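Local coordinates for heme-binding protein A / AI-2 binding protein A (Helicobacter pylori SS1, PDB 6OFQ) that binds peptides in the periplasm, here held with the peptide STSA, and probably hands them to an ABC transporter for uptake, at residues A[61-66]-A[209-214]; A[115-120]-A[188-193]; A[142-147]-A[182-187]; A[311-316]-A[358-363]. All coordinates share one frame; numbering follows the deposited sequence. Where two conformers were deposited one is given.

Overall arrangement
Contacts 1, 2 and 3 form one connected region, their centres 13 to 16 Å apart, and along the chain contact 3 is nested within contact 2 and contact 2 within contact 1. Residues 182-187 of contact 3 run straight into 188-193 of contact 2, so one piece of chain serves both. Contact 1 joins them through a probable hydrogen bond of 2.9 Å between Asp63 O and Ile186 N, and through Val209 packing on Tyr191. Contact 4 is a separate helix pair, its centre about 39 Å from that of contact 3, and it lies across the chain's centre from contacts 1 and 2. Of the four, contact 3 lies nearest that centre.

Contact 1: residues A[61-66]-A[209-214]; sequences IYDTLV and VGTGPF
Asp63 OD2 is gripped by two donors, the hydroxyl OG1 of Thr211 at 2.7 Å and the indole N-H of Trp234. Thr211 OG1 meets OD2 on its anti side, 22° out of the carboxylate plane. Thr211 OG1 in turn accepts from water 2, which accepts from Asp63 N at 2.9 Å, closing a ring that ties backbone and side chain of the aspartate to one hydroxyl.

The second grip is on Ile61 O. Gly212 N donates to Ile61 O at 2.8 Å, while Gly210 CA makes a CA-H...O contact with the same oxygen. At both glycines the side a CB would take faces this oxygen, so the backbones can come this close. Ile61 CA points its hydrogen almost straight at Phe214 O, 3.4 Å away.

Tyr62 runs along the other end: CE1 comes within 3.4 Å of Val209 O, and the methyl CG2 of Ile61 sits over the centre of its ring. Its OH bonds to Met44 O and accepts from water 1, which takes the N-H of Val209. Hydrogen bonds, two bridging waters and CA-H...O contacts thus join two buried loops, and the doubly held Asp63 carboxylate is probably stabilised as the anion.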
loop_
_atom_site.group_PDB
_atom_site.type_symbol
_atom_site.label_atom_id
_atom_site.label_comp_id
_atom_site.label_asym_id
_atom_site.label_seq_id
_atom_site.Cartn_x
_atom_site.Cartn_y
_atom_site.Cartn_z
ATOM N N ILE A 61 -4.871 -13.179 -6.715
ATOM C CA ILE A 61 -5.294 -13.533 -8.079
ATOM C C ILE A 61 -4.098 -13.478 -9.016
ATOM O O ILE A 61 -3.967 -14.303 -9.964
ATOM C CB ILE A 61 -6.416 -12.569 -8.515
ATOM C CG1 ILE A 61 -7.688 -12.900 -7.710
ATOM C CG2 ILE A 61 -6.623 -12.610 -10.024
ATOM C CD1 ILE A 61 -8.761 -11.825 -7.846
ATOM N N TYR A 62 -3.244 -12.464 -8.856
ATOM C CA TYR A 62 -2.174 -12.203 -9.819
ATOM C C TYR A 62 -0.805 -12.552 -9.228
ATOM O O TYR A 62 -0.601 -12.429 -8.026
ATOM C CB TYR A 62 -2.067 -10.740 -10.231
ATOM C CG TYR A 62 -3.301 -10.183 -10.918
ATOM C CD1 TYR A 62 -3.527 -10.403 -12.260
ATOM C CD2 TYR A 62 -4.255 -9.473 -10.223
ATOM C CE1 TYR A 62 -4.614 -9.867 -12.932
ATOM C CE2 TYR A 62 -5.324 -8.915 -10.895
ATOM C CZ TYR A 62 -5.492 -9.096 -12.251
ATOM O OH TYR A 62 -6.557 -8.480 -12.883
ATOM N N ASP A 63 0.121 -12.952 -10.102
ATOM C CA ASP A 63 1.538 -12.977 -9.813
ATOM C C ASP A 63 2.305 -11.907 -10.519
ATOM O O ASP A 63 1.857 -11.272 -11.479
ATOM C CB ASP A 63 2.134 -14.311 -10.215
ATOM C CG ASP A 63 1.543 -15.442 -9.403
ATOM O OD1 ASP A 63 1.562 -15.374 -8.145
ATOM O OD2 ASP A 63 1.042 -16.431 -9.986
ATOM N N THR A 64 3.520 -11.751 -9.991
ATOM C CA THR A 64 4.521 -10.817 -10.484
ATOM C C THR A 64 5.756 -11.606 -10.987
ATOM O O THR A 64 5.828 -12.821 -10.824
ATOM C CB THR A 64 4.899 -9.789 -9.392
ATOM O OG1 THR A 64 4.925 -10.430 -8.117
ATOM C CG2 THR A 64 3.877 -8.625 -9.323
ATOM N N LEU A 65 6.747 -10.889 -11.529
ATOM C CA LEU A 65 7.977 -11.576 -11.996
ATOM C C LEU A 65 8.788 -12.216 -10.860
ATOM O O LEU A 65 9.297 -13.345 -10.944
ATOM C CB LEU A 65 8.845 -10.619 -12.784
ATOM C CG LEU A 65 8.294 -10.202 -14.156
ATOM C CD1 LEU A 65 9.238 -9.146 -14.710
ATOM C CD2 LEU A 65 8.328 -11.393 -15.126
ATOM N N VAL A 66 8.885 -11.464 -9.766
ATOM C CA VAL A 66 9.454 -11.900 -8.506
ATOM C C VAL A 66 8.447 -11.685 -7.404
ATOM O O VAL A 66 7.512 -10.899 -7.629
ATOM C CB VAL A 66 10.790 -11.165 -8.186
ATOM C CG1 VAL A 66 11.750 -11.322 -9.384
ATOM C CG2 VAL A 66 10.574 -9.688 -7.846
ATOM N N VAL A 209 -8.338 -12.011 -14.713
ATOM C CA VAL A 209 -7.656 -13.227 -15.043
ATOM C C VAL A 209 -6.173 -13.172 -14.682
ATOM O O VAL A 209 -5.495 -12.302 -15.193
ATOM C CB VAL A 209 -7.864 -13.542 -16.548
ATOM C CG1 VAL A 209 -7.080 -14.776 -16.955
ATOM C CG2 VAL A 209 -9.352 -13.773 -16.842
ATOM N N GLY A 210 -5.740 -14.055 -13.806
ATOM C CA GLY A 210 -4.335 -14.057 -13.336
ATOM C C GLY A 210 -3.775 -15.451 -13.362
ATOM O O GLY A 210 -4.392 -16.394 -13.878
ATOM N N THR A 211 -2.626 -15.630 -12.743
ATOM C CA THR A 211 -1.981 -16.922 -12.573
ATOM C C THR A 211 -1.858 -17.412 -11.141
ATOM O O THR A 211 -1.309 -18.476 -10.913
ATOM C CB THR A 211 -0.567 -16.899 -13.171
ATOM O OG1 THR A 211 0.221 -15.896 -12.531
ATOM C CG2 THR A 211 -0.543 -16.629 -14.657
ATOM N N GLY A 212 -2.336 -16.617 -10.187
ATOM C CA GLY A 212 -2.069 -16.898 -8.799
ATOM C C GLY A 212 -2.810 -18.038 -8.170
ATOM O O GLY A 212 -3.610 -18.717 -8.837
ATOM N N PRO A 213 -2.625 -18.208 -6.864
ATOM C CA PRO A 213 -3.103 -19.422 -6.215
ATOM C C PRO A 213 -4.609 -19.437 -5.994
ATOM O O PRO A 213 -5.111 -20.489 -5.588
ATOM C CB PRO A 213 -2.358 -19.434 -4.892
ATOM C CG PRO A 213 -1.899 -18.031 -4.678
ATOM C CD PRO A 213 -1.672 -17.447 -6.047
ATOM N N PHE A 214 -5.266 -18.287 -6.104
ATOM C CA PHE A 214 -6.727 -18.193 -6.141
ATOM C C PHE A 214 -7.226 -17.535 -7.397
ATOM O O PHE A 214 -6.533 -16.717 -7.973
ATOM C CB PHE A 214 -7.244 -17.430 -4.903
ATOM C CG PHE A 214 -6.914 -18.088 -3.597
ATOM C CD1 PHE A 214 -5.730 -17.770 -2.950
ATOM C CD2 PHE A 214 -7.762 -19.021 -3.011
ATOM C CE1 PHE A 214 -5.410 -18.385 -1.768
ATOM C CE2 PHE A 214 -7.467 -19.637 -1.812
ATOM C CZ PHE A 214 -6.273 -19.308 -1.198
HETATM O O HOH W 1 -7.609 -8.941 -15.486
HETATM O O HOH W 2 -0.849 -13.202 -12.870
#

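Contact 2: residues A[115-120]-A[188-193]; sequences SAKDVL and SKDYAD
Hydrogen bonds come first, and the central one joins Lys189 N to Asp118 OD1 at 2.9 Å, with the N-H arriving nearly in line with the CG-OD1 bond. Lys189 opens helix 189-197, so the carboxylate faces the amino end of that helix, where the dipole would favour a negative charge. The other oxygen, OD2, bends back to take the N-H of Ser115, just before its own helix; CG stands beside the backbone N (chi1 -56°), which makes this return possible. Ser188 is the N-cap: its OG accepts a nearly straight bond from Tyr191 N, 2.9 Å long.

A water binds these groups together: water 3 donates to Asp118 OD1 at 2.7 Å and to Asp190 OD2, and accepts from Ser188 OG and Asp190 N, so four protein atoms hold it and it bridges the two like-charged carboxylates.

Salt bridges lie further out. In one of two deposited conformers, the extended chain of Lys117 crosses Asp190 at about a right angle and forms a salt bridge, Lys117 NZ to Asp190 OD1 at 2.8 Å, on the syn side. Lys189 bends away to pair with Asp193 in its own helix.

Helix segments 116-120 and 189-193 run at 63° to each other. Ala116 and Leu120 turn to strands 153-160 and 163-168, while Lys189 and Ala192 touch Phe121 of helix 116-127, about one turn beyond Asp118.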
loop_
_atom_site.group_PDB
_atom_site.type_symbol
_atom_site.label_atom_id
_atom_site.label_comp_id
_atom_site.label_asym_id
_atom_site.label_seq_id
_atom_site.Cartn_x
_atom_site.Cartn_y
_atom_site.Cartn_z
ATOM N N SER A 115 3.325 -16.180 -21.152
ATOM C CA SER A 115 4.557 -16.022 -21.882
ATOM C C SER A 115 4.969 -14.554 -21.859
ATOM O O SER A 115 4.299 -13.649 -21.322
ATOM C CB SER A 115 4.375 -16.586 -23.315
ATOM O OG SER A 115 3.548 -15.737 -24.063
ATOM N N ALA A 116 6.052 -14.266 -22.602
ATOM C CA ALA A 116 6.627 -12.958 -22.604
ATOM C C ALA A 116 5.669 -11.867 -23.069
ATOM O O ALA A 116 5.741 -10.713 -22.620
ATOM C CB ALA A 116 7.910 -12.980 -23.413
ATOM N N LYS A 117 4.753 -12.178 -23.992
ATOM C CA LYS A 117 3.817 -11.160 -24.443
ATOM C C LYS A 117 2.906 -10.607 -23.347
ATOM O O LYS A 117 2.451 -9.476 -23.443
ATOM C CB LYS A 117 2.951 -11.659 -25.609
ATOM C CG LYS A 117 1.872 -12.676 -25.292
ATOM C CD LYS A 117 1.070 -12.954 -26.562
ATOM C CE LYS A 117 -0.203 -13.729 -26.278
ATOM N NZ LYS A 117 -0.902 -14.167 -27.519
ATOM N N ASP A 118 2.701 -11.391 -22.299
ATOM C CA ASP A 118 1.850 -10.968 -21.187
ATOM C C ASP A 118 2.627 -9.981 -20.314
ATOM O O ASP A 118 2.055 -9.038 -19.769
ATOM C CB ASP A 118 1.392 -12.138 -20.349
ATOM C CG ASP A 118 0.664 -13.191 -21.209
ATOM O OD1 ASP A 118 -0.320 -12.672 -21.787
ATOM O OD2 ASP A 118 1.032 -14.384 -21.173
ATOM N N VAL A 119 3.937 -10.169 -20.205
ATOM C CA VAL A 119 4.802 -9.191 -19.514
ATOM C C VAL A 119 4.814 -7.876 -20.278
ATOM O O VAL A 119 4.655 -6.813 -19.722
ATOM C CB VAL A 119 6.191 -9.754 -19.256
ATOM C CG1 VAL A 119 7.033 -8.774 -18.471
ATOM C CG2 VAL A 119 6.152 -11.105 -18.554
ATOM N N LEU A 120 5.083 -7.942 -21.592
ATOM C CA LEU A 120 5.027 -6.780 -22.454
ATOM C C LEU A 120 3.696 -6.102 -22.322
ATOM O O LEU A 120 3.645 -4.898 -22.137
ATOM C CB LEU A 120 5.311 -7.124 -23.933
ATOM C CG LEU A 120 6.706 -7.654 -24.264
ATOM C CD1 LEU A 120 6.802 -7.791 -25.793
ATOM C CD2 LEU A 120 7.745 -6.667 -23.765
ATOM N N SER A 188 -3.359 -11.035 -18.526
ATOM C CA SER A 188 -3.324 -11.804 -19.773
ATOM C C SER A 188 -3.633 -10.950 -20.994
ATOM O O SER A 188 -4.739 -10.411 -21.163
ATOM C CB SER A 188 -4.368 -12.912 -19.713
ATOM O OG SER A 188 -4.621 -13.481 -21.011
ATOM N N LYS A 189 -2.668 -10.964 -21.935
ATOM C CA LYS A 189 -2.859 -10.322 -23.232
ATOM C C LYS A 189 -3.991 -10.976 -24.068
ATOM O O LYS A 189 -4.729 -10.209 -24.686
ATOM C CB LYS A 189 -1.526 -10.370 -24.001
ATOM C CG LYS A 189 -1.590 -9.662 -25.352
ATOM C CD LYS A 189 -2.036 -8.235 -25.259
ATOM C CE LYS A 189 -1.516 -7.287 -26.339
ATOM N NZ LYS A 189 -2.315 -7.244 -27.575
ATOM N N ASP A 190 -4.042 -12.306 -24.015
ATOM C CA ASP A 190 -5.135 -13.020 -24.736
ATOM C C ASP A 190 -6.501 -12.562 -24.236
ATOM O O ASP A 190 -7.416 -12.212 -25.024
ATOM C CB ASP A 190 -4.947 -14.534 -24.701
ATOM C CG ASP A 190 -3.726 -14.993 -25.478
ATOM O OD1 ASP A 190 -3.543 -14.569 -26.633
ATOM O OD2 ASP A 190 -2.807 -15.591 -24.899
ATOM N N TYR A 191 -6.659 -12.515 -22.899
ATOM C CA TYR A 191 -7.921 -12.051 -22.322
ATOM C C TYR A 191 -8.223 -10.592 -22.681
ATOM O O TYR A 191 -9.325 -10.189 -23.085
ATOM C CB TYR A 191 -7.944 -12.292 -20.802
ATOM C CG TYR A 191 -9.197 -11.804 -20.090
ATOM C CD1 TYR A 191 -10.445 -12.281 -20.462
ATOM C CD2 TYR A 191 -9.151 -10.955 -18.989
ATOM C CE1 TYR A 191 -11.595 -11.914 -19.828
ATOM C CE2 TYR A 191 -10.289 -10.621 -18.292
ATOM C CZ TYR A 191 -11.516 -11.093 -18.712
ATOM O OH TYR A 191 -12.674 -10.739 -18.044
ATOM N N ALA A 192 -7.224 -9.712 -22.566
ATOM C CA ALA A 192 -7.360 -8.325 -22.966
ATOM C C ALA A 192 -7.764 -8.172 -24.451
ATOM O O ALA A 192 -8.626 -7.345 -24.703
ATOM C CB ALA A 192 -6.017 -7.598 -22.736
ATOM N N ASP A 193 -7.145 -8.983 -25.308
ATOM C CA ASP A 193 -7.482 -8.896 -26.740
ATOM C C ASP A 193 -8.946 -9.336 -26.942
ATOM O O ASP A 193 -9.674 -8.688 -27.711
ATOM C CB ASP A 193 -6.559 -9.784 -27.552
ATOM C CG ASP A 193 -5.165 -9.238 -27.708
ATOM O OD1 ASP A 193 -5.007 -8.010 -27.477
ATOM O OD2 ASP A 193 -4.409 -10.122 -28.146
HETATM O O HOH W 3 -2.418 -14.219 -22.493
#

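Contact 3: residues A[142-147]-A[182-187]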
loop_
_atom_site.group_PDB
_atom_site.type_symbol
_atom_site.label_atom_id
_atom_site.label_comp_id
_atom_site.label_asym_id
_atom_site.label_seq_id
_atom_site.Cartn_x
_atom_site.Cartn_y
_atom_site.Cartn_z
ATOM N N LYS A 142 -1.434 4.838 -11.526
ATOM C CA LYS A 142 -0.957 5.732 -10.498
ATOM C C LYS A 142 0.413 5.452 -9.939
ATOM O O LYS A 142 1.252 6.368 -9.838
ATOM C CB LYS A 142 -1.963 5.863 -9.311
ATOM C CG LYS A 142 -3.316 6.488 -9.688
ATOM C CD LYS A 142 -4.360 6.277 -8.578
ATOM C CE LYS A 142 -5.845 6.368 -8.906
ATOM N NZ LYS A 142 -6.659 6.374 -7.655
ATOM N N TYR A 143 0.705 4.210 -9.557
ATOM C CA TYR A 143 2.032 3.881 -9.114
ATOM C C TYR A 143 3.021 4.151 -10.220
ATOM O O TYR A 143 4.119 4.627 -9.908
ATOM C CB TYR A 143 2.147 2.423 -8.696
ATOM C CG TYR A 143 1.957 2.121 -7.200
ATOM C CD1 TYR A 143 3.027 2.290 -6.352
ATOM C CD2 TYR A 143 0.810 1.532 -6.688
ATOM C CE1 TYR A 143 2.962 1.964 -5.005
ATOM C CE2 TYR A 143 0.710 1.173 -5.344
ATOM C CZ TYR A 143 1.820 1.369 -4.543
ATOM O OH TYR A 143 1.726 0.926 -3.238
ATOM N N TRP A 144 2.775 3.657 -11.434
ATOM C CA TRP A 144 3.734 3.790 -12.535
ATOM C C TRP A 144 4.130 5.259 -12.744
ATOM O O TRP A 144 5.329 5.588 -12.849
ATOM C CB TRP A 144 3.186 3.160 -13.820
ATOM C CG TRP A 144 4.117 3.176 -14.950
ATOM C CD1 TRP A 144 4.462 4.256 -15.718
ATOM C CD2 TRP A 144 4.865 2.058 -15.463
ATOM N NE1 TRP A 144 5.427 3.880 -16.624
ATOM C CE2 TRP A 144 5.680 2.533 -16.521
ATOM C CE3 TRP A 144 4.924 0.692 -15.161
ATOM C CZ2 TRP A 144 6.574 1.723 -17.204
ATOM C CZ3 TRP A 144 5.772 -0.129 -15.872
ATOM C CH2 TRP A 144 6.605 0.391 -16.902
ATOM N N GLU A 145 3.107 6.118 -12.811
ATOM C CA GLU A 145 3.326 7.545 -12.965
ATOM C C GLU A 145 4.052 8.180 -11.814
ATOM O O GLU A 145 5.072 8.860 -11.957
ATOM C CB GLU A 145 2.022 8.287 -13.281
ATOM C CG GLU A 145 1.441 7.928 -14.639
ATOM C CD GLU A 145 2.432 8.196 -15.756
ATOM O OE1 GLU A 145 2.963 9.321 -15.859
ATOM O OE2 GLU A 145 2.781 7.221 -16.457
ATOM N N GLY A 146 3.585 7.869 -10.611
ATOM C CA GLY A 146 4.176 8.388 -9.410
ATOM C C GLY A 146 5.635 8.119 -9.189
ATOM O O GLY A 146 6.432 8.926 -8.669
ATOM N N MET A 147 5.948 6.843 -9.439
ATOM C CA MET A 147 7.321 6.374 -9.310
ATOM C C MET A 147 8.278 6.827 -10.442
ATOM O O MET A 147 9.490 6.594 -10.392
ATOM C CB MET A 147 7.354 4.842 -9.154
ATOM C CG MET A 147 6.752 4.361 -7.839
ATOM S SD MET A 147 6.615 2.572 -7.700
ATOM C CE MET A 147 8.291 1.988 -7.900
ATOM N N ASP A 182 2.429 -4.915 -6.535
ATOM C CA ASP A 182 1.137 -5.260 -7.098
ATOM C C ASP A 182 0.866 -4.573 -8.465
ATOM O O ASP A 182 0.243 -5.210 -9.320
ATOM C CB ASP A 182 0.075 -4.874 -6.091
ATOM C CG ASP A 182 0.200 -5.636 -4.790
ATOM O OD1 ASP A 182 1.071 -5.226 -4.004
ATOM O OD2 ASP A 182 -0.516 -6.627 -4.584
ATOM N N PHE A 183 1.323 -3.344 -8.643
ATOM C CA PHE A 183 1.030 -2.645 -9.895
ATOM C C PHE A 183 1.673 -3.274 -11.101
ATOM O O PHE A 183 1.286 -2.962 -12.229
ATOM C CB PHE A 183 1.294 -1.132 -9.769
ATOM C CG PHE A 183 2.753 -0.740 -9.915
ATOM C CD1 PHE A 183 3.714 -0.900 -8.928
ATOM C CD2 PHE A 183 3.193 -0.183 -11.113
ATOM C CE1 PHE A 183 5.014 -0.449 -9.044
ATOM C CE2 PHE A 183 4.488 0.277 -11.239
ATOM C CZ PHE A 183 5.436 0.093 -10.249
ATOM N N LEU A 184 2.692 -4.105 -10.858
ATOM C CA LEU A 184 3.392 -4.803 -11.921
ATOM C C LEU A 184 2.962 -6.243 -12.036
ATOM O O LEU A 184 3.688 -7.095 -12.589
ATOM C CB LEU A 184 4.901 -4.642 -11.752
ATOM C CG LEU A 184 5.348 -3.203 -11.871
ATOM C CD1 LEU A 184 6.844 -3.109 -11.559
ATOM C CD2 LEU A 184 4.997 -2.546 -13.220
ATOM N N SER A 185 1.768 -6.557 -11.560
ATOM C CA SER A 185 1.136 -7.824 -11.817
ATOM C C SER A 185 0.974 -8.173 -13.306
ATOM O O SER A 185 0.822 -7.269 -14.139
ATOM C CB SER A 185 -0.251 -7.758 -11.195
ATOM O OG SER A 185 -0.263 -7.762 -9.789
ATOM N N ILE A 186 1.054 -9.462 -13.573
ATOM C CA ILE A 186 0.951 -9.939 -14.961
ATOM C C ILE A 186 -0.503 -10.292 -15.319
ATOM O O ILE A 186 -1.027 -11.257 -14.772
ATOM C CB ILE A 186 1.899 -11.100 -15.224
ATOM C CG1 ILE A 186 3.362 -10.757 -14.851
ATOM C CG2 ILE A 186 1.840 -11.498 -16.696
ATOM C CD1 ILE A 186 3.890 -9.439 -15.369
ATOM N N LEU A 187 -1.054 -9.450 -16.195
ATOM C CA LEU A 187 -2.399 -9.737 -16.733
ATOM C C LEU A 187 -2.242 -10.472 -18.049
ATOM O O LEU A 187 -1.133 -10.594 -18.576
ATOM C CB LEU A 187 -3.110 -8.420 -16.987
ATOM C CG LEU A 187 -3.759 -7.748 -15.776
ATOM C CD1 LEU A 187 -2.770 -7.375 -14.675
ATOM C CD2 LEU A 187 -4.566 -6.541 -16.206
#
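A short 3-10 turn, residues 182-183, presents Phe183 to one side of helix 142-147, where Tyr143, Trp144 and Met147 receive its ring. Tyr143 CB sits over one face, 3.6 Å from the ring centroid and 19° off the normal, a CH-pi contact whose nearest carbon is Phe183 CG at 3.4 Å. On the opposite face lies Leu184 CG, so the phenyl is sandwiched between an aliphatic group of the helix and one of its own neighbour. Phe183 CG lies between backbone N and carbonyl carbon (chi1 81°), which throws the ring out toward the helix.

The Tyr143 and Phe183 rings are nearly parallel, planes at 9°, but slid apart with centroids 5.2 Å from each other, so they barely overlap. Met147 adds a Met-aromatic contact: SD approaches obliquely and lies 3.7 Å from Phe183 CE1. Trp144 crosses the phenyl at about a right angle, CE3 4.0 Å from Phe183 CE2, and meets Leu184 CD2 with the edge of its indole, CZ3 being the nearest atom at 3.7 Å.

No hydrogen bond joins the segments; polar ends look elsewhere, Tyr143 OH to Asp431 and Trp144 NE1 to Ser150. Helix 116-127 borders Trp144 and Leu184, Met149 of helix 149-152 packs on both and on Phe183, and Tyr55 of helix 52-61 touches Tyr143.

Contact 4: residues A[311-316]-A[358-363]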
loop_
_atom_site.group_PDB
_atom_site.type_symbol
_atom_site.label_atom_id
_atom_site.label_comp_id
_atom_site.label_asym_id
_atom_site.label_seq_id
_atom_site.Cartn_x
_atom_site.Cartn_y
_atom_site.Cartn_z
ATOM N N ARG A 311 3.239 25.289 9.528
ATOM C CA ARG A 311 3.414 23.845 9.662
ATOM C C ARG A 311 4.020 23.446 10.985
ATOM O O ARG A 311 3.616 22.457 11.630
ATOM C CB ARG A 311 4.093 23.254 8.439
ATOM C CG ARG A 311 3.435 23.508 7.117
ATOM C CD ARG A 311 3.988 22.669 5.996
ATOM N NE ARG A 311 5.407 22.842 5.737
ATOM C CZ ARG A 311 5.908 23.544 4.736
ATOM N NH1 ARG A 311 5.197 24.328 3.959
ATOM N NH2 ARG A 311 7.222 23.545 4.619
ATOM N N LEU A 312 5.106 24.139 11.316
ATOM C CA LEU A 312 5.764 23.876 12.565
ATOM C C LEU A 312 4.841 24.128 13.750
ATOM O O LEU A 312 4.833 23.353 14.689
ATOM C CB LEU A 312 7.072 24.664 12.670
ATOM C CG LEU A 312 8.173 24.226 11.720
ATOM C CD1 LEU A 312 9.256 25.277 11.664
ATOM C CD2 LEU A 312 8.795 22.922 12.174
ATOM N N ALA A 313 4.053 25.196 13.688
ATOM C CA ALA A 313 3.144 25.462 14.802
ATOM C C ALA A 313 2.187 24.304 15.030
ATOM O O ALA A 313 1.983 23.832 16.145
ATOM C CB ALA A 313 2.396 26.736 14.460
ATOM N N ILE A 314 1.647 23.819 13.924
ATOM C CA ILE A 314 0.698 22.682 13.937
ATOM C C ILE A 314 1.408 21.449 14.495
ATOM O O ILE A 314 0.838 20.778 15.374
ATOM C CB ILE A 314 0.138 22.415 12.536
ATOM C CG1 ILE A 314 -0.816 23.552 12.112
ATOM C CG2 ILE A 314 -0.597 21.068 12.452
ATOM C CD1 ILE A 314 -1.297 23.547 10.679
ATOM N N ASN A 315 2.666 21.199 14.102
ATOM C CA ASN A 315 3.465 20.105 14.654
ATOM C C ASN A 315 3.631 20.193 16.158
ATOM O O ASN A 315 3.520 19.179 16.840
ATOM C CB ASN A 315 4.822 19.978 13.966
ATOM C CG ASN A 315 4.799 19.150 12.659
ATOM O OD1 ASN A 315 5.340 18.015 12.606
ATOM N ND2 ASN A 315 4.391 19.734 11.565
ATOM N N HIS A 316 3.855 21.393 16.690
ATOM C CA HIS A 316 4.062 21.578 18.124
ATOM C C HIS A 316 2.757 21.598 18.901
ATOM O O HIS A 316 2.783 21.620 20.136
ATOM C CB HIS A 316 4.833 22.878 18.401
ATOM C CG HIS A 316 6.278 22.871 18.014
ATOM N ND1 HIS A 316 7.214 22.081 18.625
ATOM C CD2 HIS A 316 6.918 23.482 16.992
ATOM C CE1 HIS A 316 8.391 22.238 18.037
ATOM N NE2 HIS A 316 8.231 23.074 17.024
ATOM N N LYS A 358 2.855 26.971 23.903
ATOM C CA LYS A 358 3.398 28.345 23.860
ATOM C C LYS A 358 4.225 28.545 22.592
ATOM O O LYS A 358 3.994 29.528 21.890
ATOM C CB LYS A 358 4.245 28.747 25.069
ATOM C CG LYS A 358 3.287 29.077 26.200
ATOM C CD LYS A 358 3.975 29.341 27.532
ATOM C CE LYS A 358 2.941 29.512 28.640
ATOM N NZ LYS A 358 3.622 29.461 29.964
ATOM N N LYS A 359 5.070 27.568 22.290
ATOM C CA LYS A 359 5.859 27.693 21.045
ATOM C C LYS A 359 4.950 27.709 19.816
ATOM O O LYS A 359 5.173 28.443 18.859
ATOM C CB LYS A 359 6.853 26.543 20.994
ATOM C CG LYS A 359 7.821 26.631 19.839
ATOM C CD LYS A 359 8.830 25.506 19.988
ATOM C CE LYS A 359 9.747 25.512 18.780
ATOM N NZ LYS A 359 10.998 26.288 18.968
ATOM N N ALA A 360 3.902 26.890 19.798
ATOM C CA ALA A 360 3.023 26.838 18.656
ATOM C C ALA A 360 2.349 28.167 18.416
ATOM O O ALA A 360 2.235 28.650 17.291
ATOM C CB ALA A 360 1.968 25.745 18.781
ATOM N N LYS A 361 1.832 28.707 19.506
ATOM C CA LYS A 361 1.198 30.000 19.364
ATOM C C LYS A 361 2.159 31.090 18.876
ATOM O O LYS A 361 1.732 31.911 18.079
ATOM C CB LYS A 361 0.590 30.410 20.722
ATOM C CG LYS A 361 -0.617 29.641 21.206
ATOM C CD LYS A 361 -0.931 29.888 22.688
ATOM C CE LYS A 361 -2.303 29.289 22.974
ATOM N NZ LYS A 361 -2.541 29.434 24.441
ATOM N N GLU A 362 3.362 31.093 19.411
ATOM C CA GLU A 362 4.425 32.019 19.011
ATOM C C GLU A 362 4.714 31.897 17.507
ATOM O O GLU A 362 4.779 32.877 16.780
ATOM C CB GLU A 362 5.687 31.797 19.825
ATOM C CG GLU A 362 6.825 32.755 19.485
ATOM C CD GLU A 362 6.447 34.229 19.544
ATOM O OE1 GLU A 362 5.591 34.663 20.363
ATOM O OE2 GLU A 362 7.058 34.965 18.744
ATOM N N LEU A 363 4.866 30.664 17.037
ATOM C CA LEU A 363 5.086 30.451 15.604
ATOM C C LEU A 363 4.011 31.031 14.726
ATOM O O LEU A 363 4.276 31.586 13.662
ATOM C CB LEU A 363 5.337 28.956 15.352
ATOM C CG LEU A 363 6.702 28.489 15.814
ATOM C CD1 LEU A 363 6.714 26.982 15.929
ATOM C CD2 LEU A 363 7.790 28.851 14.793
#
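His316 and Lys359 meet face to chain: the aliphatic part of the lysine lies across the imidazole, with CD 3.8 Å from the ring centroid and only 9° off its normal, a CH-pi contact. Lys359 CE lies over the same face, 3.4 Å from His316 NE2. Lys359 CG is anti to the backbone N (chi1 -174°) and the chain runs extended to CE, which carries CD and CE across the ring; the bend at the last torsion then takes Lys359 NZ to 4.7 Å from His316 NE2, not bonded to it. The other ring nitrogen, ND1, is hydrogen-bonded to Glu354 O, and that bond helps fix the rotation of the imidazole. Tyr353 meets the same ring at a steep angle.

Leu363 comes at the histidine obliquely, Leu363 CD1 lying 3.7 Å from His316 CD2. The same methyl reaches Leu312 CB, while Leu363 CB rests 3.8 Å from Ala313 CB.

Where the backbones come nearest, Ala313 and Ala360 pass alongside each other in a reciprocal way. Ala360 CB touches Ala313 O at 3.3 Å, and Ala313 CB lies 3.4 Å from Ala360 O, each methyl lying against the other helix's carbonyl instead of meeting the other methyl tip to tip. Such small side chains permit an axis separation of just 7.9 Å.

With directions 163° apart, segments 311-316 and 358-363 form a close-packed antiparallel helix pair, alanines at the nearest point and longer side chains flanking them, far from the centre of this solute-binding protein.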